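Local coordinates for protein chitosanase (Bacillus subtilis subsp. subtilis str. 168, PDB 7C6C) that hydrolyses internal beta-(1->4) linkages between D-glucosamine residues of partly acetylated chitosan, as a secreted family 46 glycoside hydrolase, at residues E58-A63 against K98-D103; L73-R78 against T87-G92; M140-I145 against D186-D191. All blocks are in the same frame, centred on the assembly; numbering follows the deposited sequence.

Interaction 1: E58-A63 against K98-D103; sequences EVYTKA and KSLAND
With CG anti to the backbone N (chi1 178°), the ring of Tyr60 swings out from its helix toward the turn at 98-103, where Leu100, turned the other way about its own first torsion with CG beside the backbone N (chi1 -69°), holds its two methyls up to the phenol. The touching is done at the hydroxyl end of the ring: Leu100 CD2 lies 3.6 Å from Tyr60 OH, and Leu100 CD1 packs 3.9 Å from Tyr60 CE2, the two side chains meeting at a slant. Asp103 approaches from the CE1 side of the same ring, its carboxylate plane turned 78° from the ring plane, and the polar link between them is indirect. A water in the plane of the ring at its edge is hydrogen-bonded to Tyr60 OH at 2.7 Å and donates to Asp103 OD2 at 2.8 Å, so the phenol oxygen has a polar partner beside the leucine methyls. The same OD2 accepts the backbone N-H of Phe106, so that Asp103, at the N-cap position, caps helix 104-128; the type I turn from Leu100 to Asp103 brings it there. Phe106 also meets the ring of Tyr60 edge-to-face and touches Leu100. The last turn of helix 52-63 is thus packed against the corner between helix 93-99 and helix 104-128, while Val59 leans on Ala109 and Val113 farther along that long helix.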
loop_
_atom_site.group_PDB
_atom_site.type_symbol
_atom_site.label_atom_id
_atom_site.label_comp_id
_atom_site.label_asym_id
_atom_site.label_seq_id
_atom_site.Cartn_x
_atom_site.Cartn_y
_atom_site.Cartn_z
ATOM N N GLU A 58 -1.638 9.006 -16.472
ATOM C CA GLU A 58 -2.052 8.486 -17.778
ATOM C C GLU A 58 -3.544 8.185 -17.801
ATOM O O GLU A 58 -4.250 8.542 -18.756
ATOM C CB GLU A 58 -1.296 7.195 -18.090
ATOM C CG GLU A 58 0.176 7.332 -18.387
ATOM C CD GLU A 58 0.875 5.976 -18.332
ATOM O OE1 GLU A 58 0.306 5.028 -17.732
ATOM O OE2 GLU A 58 1.998 5.843 -18.866
ATOM N N VAL A 59 -4.032 7.492 -16.764
ATOM C CA VAL A 59 -5.442 7.103 -16.699
ATOM C C VAL A 59 -6.322 8.343 -16.613
ATOM O O VAL A 59 -7.329 8.472 -17.317
ATOM C CB VAL A 59 -5.674 6.136 -15.517
ATOM C CG1 VAL A 59 -7.172 5.972 -15.209
ATOM C CG2 VAL A 59 -5.031 4.793 -15.796
ATOM N N TYR A 60 -5.937 9.286 -15.752
ATOM C CA TYR A 60 -6.677 10.534 -15.629
ATOM C C TYR A 60 -6.697 11.290 -16.951
ATOM O O TYR A 60 -7.734 11.837 -17.346
ATOM C CB TYR A 60 -6.037 11.376 -14.521
ATOM C CG TYR A 60 -6.656 12.736 -14.304
ATOM C CD1 TYR A 60 -8.018 12.881 -14.069
ATOM C CD2 TYR A 60 -5.869 13.876 -14.316
ATOM C CE1 TYR A 60 -8.579 14.132 -13.862
ATOM C CE2 TYR A 60 -6.416 15.128 -14.101
ATOM C CZ TYR A 60 -7.770 15.253 -13.885
ATOM O OH TYR A 60 -8.293 16.510 -13.696
ATOM N N THR A 61 -5.569 11.299 -17.670
ATOM C CA THR A 61 -5.480 12.045 -18.924
ATOM C C THR A 61 -6.321 11.403 -20.025
ATOM O O THR A 61 -6.912 12.109 -20.847
ATOM C CB THR A 61 -4.012 12.234 -19.325
ATOM O OG1 THR A 61 -3.358 13.005 -18.310
ATOM C CG2 THR A 61 -3.878 12.966 -20.646
ATOM N N LYS A 62 -6.407 10.072 -20.048
ATOM C CA LYS A 62 -7.318 9.426 -20.986
ATOM C C LYS A 62 -8.765 9.828 -20.708
ATOM O O LYS A 62 -9.530 10.115 -21.635
ATOM C CB LYS A 62 -7.149 7.908 -20.935
ATOM C CG LYS A 62 -8.105 7.185 -21.859
ATOM C CD LYS A 62 -7.775 5.712 -22.017
ATOM C CE LYS A 62 -8.666 5.097 -23.092
ATOM N NZ LYS A 62 -8.400 3.656 -23.282
ATOM N N ALA A 63 -9.142 9.895 -19.429
ATOM C CA ALA A 63 -10.509 10.240 -19.061
ATOM C C ALA A 63 -10.788 11.726 -19.249
ATOM O O ALA A 63 -11.900 12.107 -19.634
ATOM C CB ALA A 63 -10.764 9.829 -17.612
ATOM N N LYS A 98 -2.580 18.040 -5.333
ATOM C CA LYS A 98 -3.388 18.300 -4.146
ATOM C C LYS A 98 -4.687 19.003 -4.503
ATOM O O LYS A 98 -5.727 18.740 -3.894
ATOM C CB LYS A 98 -2.608 19.134 -3.133
ATOM C CG LYS A 98 -3.385 19.378 -1.843
ATOM C CD LYS A 98 -2.594 20.222 -0.865
ATOM C CE LYS A 98 -3.467 20.621 0.310
ATOM N NZ LYS A 98 -2.714 21.390 1.330
ATOM N N SER A 99 -4.648 19.899 -5.494
ATOM C CA SER A 99 -5.843 20.645 -5.872
ATOM C C SER A 99 -6.945 19.739 -6.395
ATOM O O SER A 99 -8.106 20.157 -6.427
ATOM C CB SER A 99 -5.502 21.691 -6.933
ATOM O OG SER A 99 -5.404 21.106 -8.224
ATOM N N LEU A 100 -6.612 18.513 -6.792
ATOM C CA LEU A 100 -7.577 17.562 -7.320
ATOM C C LEU A 100 -8.049 16.565 -6.272
ATOM O O LEU A 100 -8.686 15.566 -6.629
ATOM C CB LEU A 100 -6.996 16.847 -8.541
ATOM C CG LEU A 100 -6.829 17.733 -9.780
ATOM C CD1 LEU A 100 -5.881 17.065 -10.779
ATOM C CD2 LEU A 100 -8.189 18.032 -10.422
ATOM N N ALA A 101 -7.762 16.828 -4.989
ATOM C CA ALA A 101 -8.065 15.880 -3.916
ATOM C C ALA A 101 -9.523 15.447 -3.917
ATOM O O ALA A 101 -9.834 14.294 -3.596
ATOM C CB ALA A 101 -7.724 16.502 -2.563
ATOM N N ASN A 102 -10.433 16.363 -4.246
ATOM C CA ASN A 102 -11.865 16.098 -4.191
ATOM C C ASN A 102 -12.497 16.004 -5.572
ATOM O O ASN A 102 -13.728 16.026 -5.692
ATOM C CB ASN A 102 -12.554 17.141 -3.312
ATOM C CG ASN A 102 -12.071 17.067 -1.887
ATOM O OD1 ASN A 102 -12.233 16.041 -1.234
ATOM N ND2 ASN A 102 -11.433 18.130 -1.412
ATOM N N ASP A 103 -11.683 15.869 -6.614
ATOM C CA ASP A 103 -12.192 15.803 -7.971
ATOM C C ASP A 103 -12.627 14.378 -8.290
ATOM O O ASP A 103 -11.853 13.434 -8.117
ATOM C CB ASP A 103 -11.100 16.240 -8.940
ATOM C CG ASP A 103 -11.575 16.252 -10.360
ATOM O OD1 ASP A 103 -12.295 17.195 -10.739
ATOM O OD2 ASP A 103 -11.277 15.288 -11.084
HETATM O O HOH W 1 -10.949 16.500 -13.550
#

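Interaction 2: L73-R78 against T87-G92; sequences LPELRR and TSNLKG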
loop_
_atom_site.group_PDB
_atom_site.type_symbol
_atom_site.label_atom_id
_atom_site.label_comp_id
_atom_site.label_asym_id
_atom_site.label_seq_id
_atom_site.Cartn_x
_atom_site.Cartn_y
_atom_site.Cartn_z
ATOM N N LEU A 73 3.488 14.659 -17.876
ATOM C CA LEU A 73 3.705 13.305 -18.389
ATOM C C LEU A 73 5.117 13.067 -18.906
ATOM O O LEU A 73 5.684 12.005 -18.600
ATOM C CB LEU A 73 2.645 12.935 -19.432
ATOM C CG LEU A 73 1.278 12.565 -18.859
ATOM C CD1 LEU A 73 0.235 12.491 -19.955
ATOM C CD2 LEU A 73 1.354 11.245 -18.105
ATOM N N PRO A 74 5.734 13.957 -19.693
ATOM C CA PRO A 74 7.091 13.641 -20.176
ATOM C C PRO A 74 8.086 13.432 -19.048
ATOM O O PRO A 74 8.881 12.484 -19.088
ATOM C CB PRO A 74 7.435 14.837 -21.076
ATOM C CG PRO A 74 6.092 15.325 -21.565
ATOM C CD PRO A 74 5.177 15.144 -20.371
ATOM N N GLU A 75 8.048 14.282 -18.016
ATOM C CA GLU A 75 8.960 14.098 -16.897
ATOM C C GLU A 75 8.593 12.863 -16.079
ATOM O O GLU A 75 9.475 12.091 -15.687
ATOM C CB GLU A 75 8.996 15.346 -16.017
ATOM C CG GLU A 75 9.906 15.227 -14.799
ATOM C CD GLU A 75 11.392 15.123 -15.133
ATOM O OE1 GLU A 75 11.797 15.326 -16.299
ATOM O OE2 GLU A 75 12.174 14.859 -14.201
ATOM N N LEU A 76 7.301 12.648 -15.805
ATOM C CA LEU A 76 6.910 11.445 -15.080
ATOM C C LEU A 76 7.357 10.194 -15.824
ATOM O O LEU A 76 7.776 9.206 -15.210
ATOM C CB LEU A 76 5.400 11.419 -14.862
ATOM C CG LEU A 76 4.863 12.496 -13.922
ATOM C CD1 LEU A 76 3.349 12.566 -14.047
ATOM C CD2 LEU A 76 5.280 12.228 -12.459
ATOM N N ARG A 77 7.274 10.216 -17.156
ATOM C CA ARG A 77 7.706 9.071 -17.948
ATOM C C ARG A 77 9.209 8.850 -17.818
ATOM O O ARG A 77 9.672 7.714 -17.631
ATOM C CB ARG A 77 7.297 9.279 -19.407
ATOM C CG ARG A 77 7.392 8.027 -20.247
ATOM C CD ARG A 77 7.181 8.310 -21.737
ATOM N NE ARG A 77 6.001 9.136 -21.981
ATOM C CZ ARG A 77 4.754 8.673 -21.971
ATOM N NH1 ARG A 77 4.518 7.382 -21.752
ATOM N NH2 ARG A 77 3.738 9.510 -22.189
ATOM N N ARG A 78 9.992 9.927 -17.905
ATOM C CA ARG A 78 11.436 9.801 -17.751
ATOM C C ARG A 78 11.810 9.323 -16.353
ATOM O O ARG A 78 12.729 8.514 -16.192
ATOM C CB ARG A 78 12.091 11.152 -18.020
ATOM C CG ARG A 78 13.584 11.163 -17.780
ATOM C CD ARG A 78 14.269 12.313 -18.493
ATOM N NE ARG A 78 13.802 13.616 -18.033
ATOM C CZ ARG A 78 14.401 14.760 -18.346
ATOM N NH1 ARG A 78 15.488 14.745 -19.107
ATOM N NH2 ARG A 78 13.927 15.915 -17.893
ATOM N N THR A 87 12.903 15.196 -8.096
ATOM C CA THR A 87 11.677 15.983 -8.124
ATOM C C THR A 87 11.936 17.418 -8.560
ATOM O O THR A 87 11.019 18.247 -8.535
ATOM C CB THR A 87 10.906 15.902 -6.799
ATOM O OG1 THR A 87 11.754 16.287 -5.714
ATOM C CG2 THR A 87 10.415 14.484 -6.543
ATOM N N SER A 88 13.151 17.719 -9.014
ATOM C CA SER A 88 13.496 19.091 -9.353
ATOM C C SER A 88 12.865 19.561 -10.660
ATOM O O SER A 88 12.845 20.769 -10.916
ATOM C CB SER A 88 15.016 19.247 -9.415
ATOM O OG SER A 88 15.560 18.574 -10.539
ATOM N N ASN A 89 12.364 18.650 -11.496
ATOM C CA ASN A 89 11.703 19.019 -12.742
ATOM C C ASN A 89 10.197 18.796 -12.671
ATOM O O ASN A 89 9.558 18.547 -13.695
ATOM C CB ASN A 89 12.274 18.259 -13.939
ATOM C CG ASN A 89 13.694 18.632 -14.253
ATOM O OD1 ASN A 89 14.037 19.807 -14.341
ATOM N ND2 ASN A 89 14.529 17.623 -14.467
ATOM N N LEU A 90 9.624 18.877 -11.474
ATOM C CA LEU A 90 8.195 18.712 -11.249
ATOM C C LEU A 90 7.594 19.937 -10.561
ATOM O O LEU A 90 6.684 19.823 -9.743
ATOM C CB LEU A 90 7.898 17.439 -10.460
ATOM C CG LEU A 90 8.102 16.115 -11.202
ATOM C CD1 LEU A 90 7.914 14.954 -10.241
ATOM C CD2 LEU A 90 7.182 15.984 -12.414
ATOM N N LYS A 91 8.073 21.130 -10.903
ATOM C CA LYS A 91 7.557 22.335 -10.272
ATOM C C LYS A 91 6.057 22.462 -10.498
ATOM O O LYS A 91 5.572 22.359 -11.628
ATOM C CB LYS A 91 8.266 23.570 -10.830
ATOM C CG LYS A 91 7.811 24.878 -10.184
ATOM C CD LYS A 91 8.628 26.065 -10.675
ATOM C CE LYS A 91 8.478 26.263 -12.169
ATOM N NZ LYS A 91 7.048 26.231 -12.593
ATOM N N GLY A 92 5.319 22.682 -9.412
ATOM C CA GLY A 92 3.880 22.809 -9.473
ATOM C C GLY A 92 3.118 21.503 -9.398
ATOM O O GLY A 92 1.899 21.528 -9.193
HETATM O O HOH W 2 11.892 15.751 -11.572
#
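In the plane of the Arg78 guanidinium, at its edge, sits OE1 of Glu75, while the amide of Asn89 comes up obliquely from the facing loop, its plane only 22° from that of the guanidinium, with Asn89 ND2 3.9 Å from Arg78 NH2. The carboxylate of Glu75 stands nearly upright to this amide, 78° between the planes, and Asn89 CB approaches to 3.4 Å from Glu75 OE2. One turn apart on the helix, Arg78 grips Glu75 side-on, two nitrogens converging on a single oxygen. The NH2 bond of Arg78 to the syn lone pair of Glu75 OE1 is short at 2.7 Å and fairly straight, whereas the one from Arg78 NE is longer and reaches OE1 from above the carboxylate plane. The pair probably holds the carboxylate in its rotation, leaving OE2 to accept a water at 2.8 Å that in turn takes the backbone N-H of Asn89. Nearer the helix the contact is mainly of carbon atoms: the first torsion of Glu75 (chi1 179°) carries its CG out to 3.7 Å from Leu90 CD2 and against the carbonyl O of Asn89, and a bend at chi2 then turns the carboxylate toward Asn89 and Arg78. The same leucine methyl meets Leu76 CD2. The arrangement is that of a helix-loop-helix connection, in which the type I turn from Thr87 to Leu90 folds back over helix 73-82 before Gly92, at the N-cap position of helix 93-99.

Interaction 3: M140-I145 against D186-D191; sequences MYDTVI and DVRYDD
Two neighbouring helices of the family 46 fold, 134-147 and 177-193, are joined near the predicted proton donor Glu19 by a buried salt bridge between Asp142 and Arg188. The arginine spans the gap with its chain extended from CG to NE and presents its end to the aspartate. Both terminal nitrogens close on one oxygen: Arg188 NH1 lies 2.9 Å and Arg188 NH2 3.0 Å from Asp142 OD2, which stays close to the guanidinium plane. The two bonds use that oxygen differently. NH1 meets the anti lone pair, on the side away from OD1, while NH2 comes in from well above the carboxylate plane, with the two flat groups turned 49° against each other; neither N-H points quite straight at the oxygen, at 146° and 141°. One face of the guanidinium is covered by Thr143, whose CA sits 3.6 Å above the plane over its centre. Thr143 OG1 also lies over that face, 3.1 Å from Arg188 NH1, but at an angle too poor for a hydrogen bond, and it is bonded instead to the carbonyl of Val139 in its own helix. Both ends of the bridge have further partners. Arg188 NH2 also bonds Gln146 and NE bonds His147, so the guanidinium is tied to helix 134-147 at several points, while Asp142 OD1 takes Thr15 of helix 5-20 and a salt bridge from Arg210. Asp142 comes within about 5 Å of Glu19, side chain to side chain. This is a buried network of charged and polar groups that links helix 5-20, which carries the predicted acid, to helices 134-147, 177-193 and 209-219 next to the predicted proton donor.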
loop_
_atom_site.group_PDB
_atom_site.type_symbol
_atom_site.label_atom_id
_atom_site.label_comp_id
_atom_site.label_asym_id
_atom_site.label_seq_id
_atom_site.Cartn_x
_atom_site.Cartn_y
_atom_site.Cartn_z
ATOM N N MET A 140 -2.425 -8.729 3.275
ATOM C CA MET A 140 -1.796 -8.788 1.956
ATOM C C MET A 140 -1.990 -7.485 1.192
ATOM O O MET A 140 -1.058 -6.990 0.547
ATOM C CB MET A 140 -2.355 -9.954 1.133
ATOM C CG MET A 140 -2.149 -11.341 1.727
ATOM S SD MET A 140 -0.443 -11.787 2.113
ATOM C CE MET A 140 -0.503 -11.719 3.906
ATOM N N TYR A 141 -3.200 -6.926 1.253
ATOM C CA TYR A 141 -3.513 -5.681 0.559
ATOM C C TYR A 141 -2.624 -4.544 1.059
ATOM O O TYR A 141 -2.014 -3.817 0.265
ATOM C CB TYR A 141 -4.996 -5.391 0.805
ATOM C CG TYR A 141 -5.677 -4.274 0.041
ATOM C CD1 TYR A 141 -5.071 -3.614 -1.024
ATOM C CD2 TYR A 141 -6.964 -3.888 0.399
ATOM C CE1 TYR A 141 -5.733 -2.599 -1.703
ATOM C CE2 TYR A 141 -7.627 -2.887 -0.264
ATOM C CZ TYR A 141 -7.009 -2.243 -1.314
ATOM O OH TYR A 141 -7.672 -1.246 -1.993
ATOM N N ASP A 142 -2.520 -4.388 2.382
ATOM C CA ASP A 142 -1.652 -3.351 2.928
ATOM C C ASP A 142 -0.199 -3.593 2.538
ATOM O O ASP A 142 0.542 -2.647 2.240
ATOM C CB ASP A 142 -1.773 -3.303 4.448
ATOM C CG ASP A 142 -0.977 -2.167 5.038
ATOM O OD1 ASP A 142 -1.366 -1.007 4.806
ATOM O OD2 ASP A 142 0.050 -2.431 5.700
ATOM N N THR A 143 0.224 -4.861 2.531
ATOM C CA THR A 143 1.614 -5.181 2.233
ATOM C C THR A 143 1.982 -4.778 0.812
ATOM O O THR A 143 3.037 -4.178 0.582
ATOM C CB THR A 143 1.875 -6.674 2.450
ATOM O OG1 THR A 143 1.619 -7.007 3.819
ATOM C CG2 THR A 143 3.325 -7.025 2.132
ATOM N N VAL A 144 1.129 -5.099 -0.163
ATOM C CA VAL A 144 1.499 -4.774 -1.538
ATOM C C VAL A 144 1.545 -3.266 -1.747
ATOM O O VAL A 144 2.365 -2.766 -2.525
ATOM C CB VAL A 144 0.616 -5.517 -2.564
ATOM C CG1 VAL A 144 -0.774 -4.912 -2.648
ATOM C CG2 VAL A 144 1.273 -5.512 -3.941
ATOM N N ILE A 145 0.700 -2.516 -1.040
ATOM C CA ILE A 145 0.716 -1.065 -1.176
ATOM C C ILE A 145 2.047 -0.496 -0.710
ATOM O O ILE A 145 2.610 0.399 -1.352
ATOM C CB ILE A 145 -0.489 -0.438 -0.450
ATOM C CG1 ILE A 145 -1.770 -0.688 -1.251
ATOM C CG2 ILE A 145 -0.264 1.052 -0.228
ATOM C CD1 ILE A 145 -3.023 -0.371 -0.507
ATOM N N ASP A 186 5.720 -11.441 11.217
ATOM C CA ASP A 186 7.116 -11.462 11.651
ATOM C C ASP A 186 8.061 -11.177 10.488
ATOM O O ASP A 186 9.008 -10.390 10.614
ATOM C CB ASP A 186 7.459 -12.832 12.236
ATOM C CG ASP A 186 6.822 -13.078 13.582
ATOM O OD1 ASP A 186 6.296 -12.125 14.191
ATOM O OD2 ASP A 186 6.874 -14.242 14.037
ATOM N N VAL A 187 7.834 -11.846 9.354
ATOM C CA VAL A 187 8.673 -11.659 8.176
ATOM C C VAL A 187 8.588 -10.218 7.689
ATOM O O VAL A 187 9.600 -9.602 7.336
ATOM C CB VAL A 187 8.265 -12.667 7.085
ATOM C CG1 VAL A 187 8.843 -12.272 5.734
ATOM C CG2 VAL A 187 8.704 -14.078 7.470
ATOM N N ARG A 188 7.381 -9.656 7.667
ATOM C CA ARG A 188 7.233 -8.274 7.227
ATOM C C ARG A 188 7.923 -7.310 8.183
ATOM O O ARG A 188 8.593 -6.371 7.742
ATOM C CB ARG A 188 5.757 -7.921 7.058
ATOM C CG ARG A 188 5.563 -6.525 6.510
ATOM C CD ARG A 188 4.119 -6.239 6.155
ATOM N NE ARG A 188 4.002 -4.894 5.609
ATOM C CZ ARG A 188 2.867 -4.208 5.532
ATOM N NH1 ARG A 188 1.729 -4.750 5.958
ATOM N NH2 ARG A 188 2.877 -2.975 5.032
ATOM N N TYR A 189 7.772 -7.524 9.492
ATOM C CA TYR A 189 8.476 -6.693 10.464
ATOM C C TYR A 189 9.975 -6.698 10.198
ATOM O O TYR A 189 10.622 -5.645 10.178
ATOM C CB TYR A 189 8.192 -7.193 11.882
ATOM C CG TYR A 189 8.943 -6.431 12.947
ATOM C CD1 TYR A 189 8.407 -5.282 13.513
ATOM C CD2 TYR A 189 10.197 -6.849 13.381
ATOM C CE1 TYR A 189 9.089 -4.576 14.482
ATOM C CE2 TYR A 189 10.888 -6.146 14.349
ATOM C CZ TYR A 189 10.327 -5.011 14.897
ATOM O OH TYR A 189 11.001 -4.299 15.862
ATOM N N ASP A 190 10.545 -7.888 10.003
ATOM C CA ASP A 190 11.979 -7.989 9.755
ATOM C C ASP A 190 12.368 -7.241 8.489
ATOM O O ASP A 190 13.423 -6.599 8.434
ATOM C CB ASP A 190 12.388 -9.457 9.649
ATOM C CG ASP A 190 12.326 -10.182 10.980
ATOM O OD1 ASP A 190 12.306 -9.510 12.033
ATOM O OD2 ASP A 190 12.309 -11.429 10.967
ATOM N N ASP A 191 11.525 -7.305 7.462
ATOM C CA ASP A 191 11.847 -6.620 6.216
ATOM C C ASP A 191 11.776 -5.106 6.373
ATOM O O ASP A 191 12.594 -4.378 5.797
ATOM C CB ASP A 191 10.914 -7.088 5.103
ATOM C CG ASP A 191 11.337 -6.572 3.756
ATOM O OD1 ASP A 191 12.448 -6.951 3.339
ATOM O OD2 ASP A 191 10.590 -5.791 3.132
#

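Overall arrangement
Interactions 1 and 2 adjoin on the same side of the molecule, their centres about 16 Å apart, and meet where Leu73 packs on Glu58 and Thr61 between helices 52-63 and 73-82. Along the chain, interaction 2 falls within the span bridged by interaction 1. Interaction 3 lies across the chain's centre, about 29 and 30 Å from interactions 1 and 2, centre to centre; its segments lie on other helices, though the long helix 104-128 packs near both interactions 1 and 3. Chemistry follows place: the two peripheral contacts combine leucine packing with a water bridge to a carboxylate, interaction 1 being largely buried and interaction 2 more exposed, whereas central interaction 3 relies on a direct ion pair between helices.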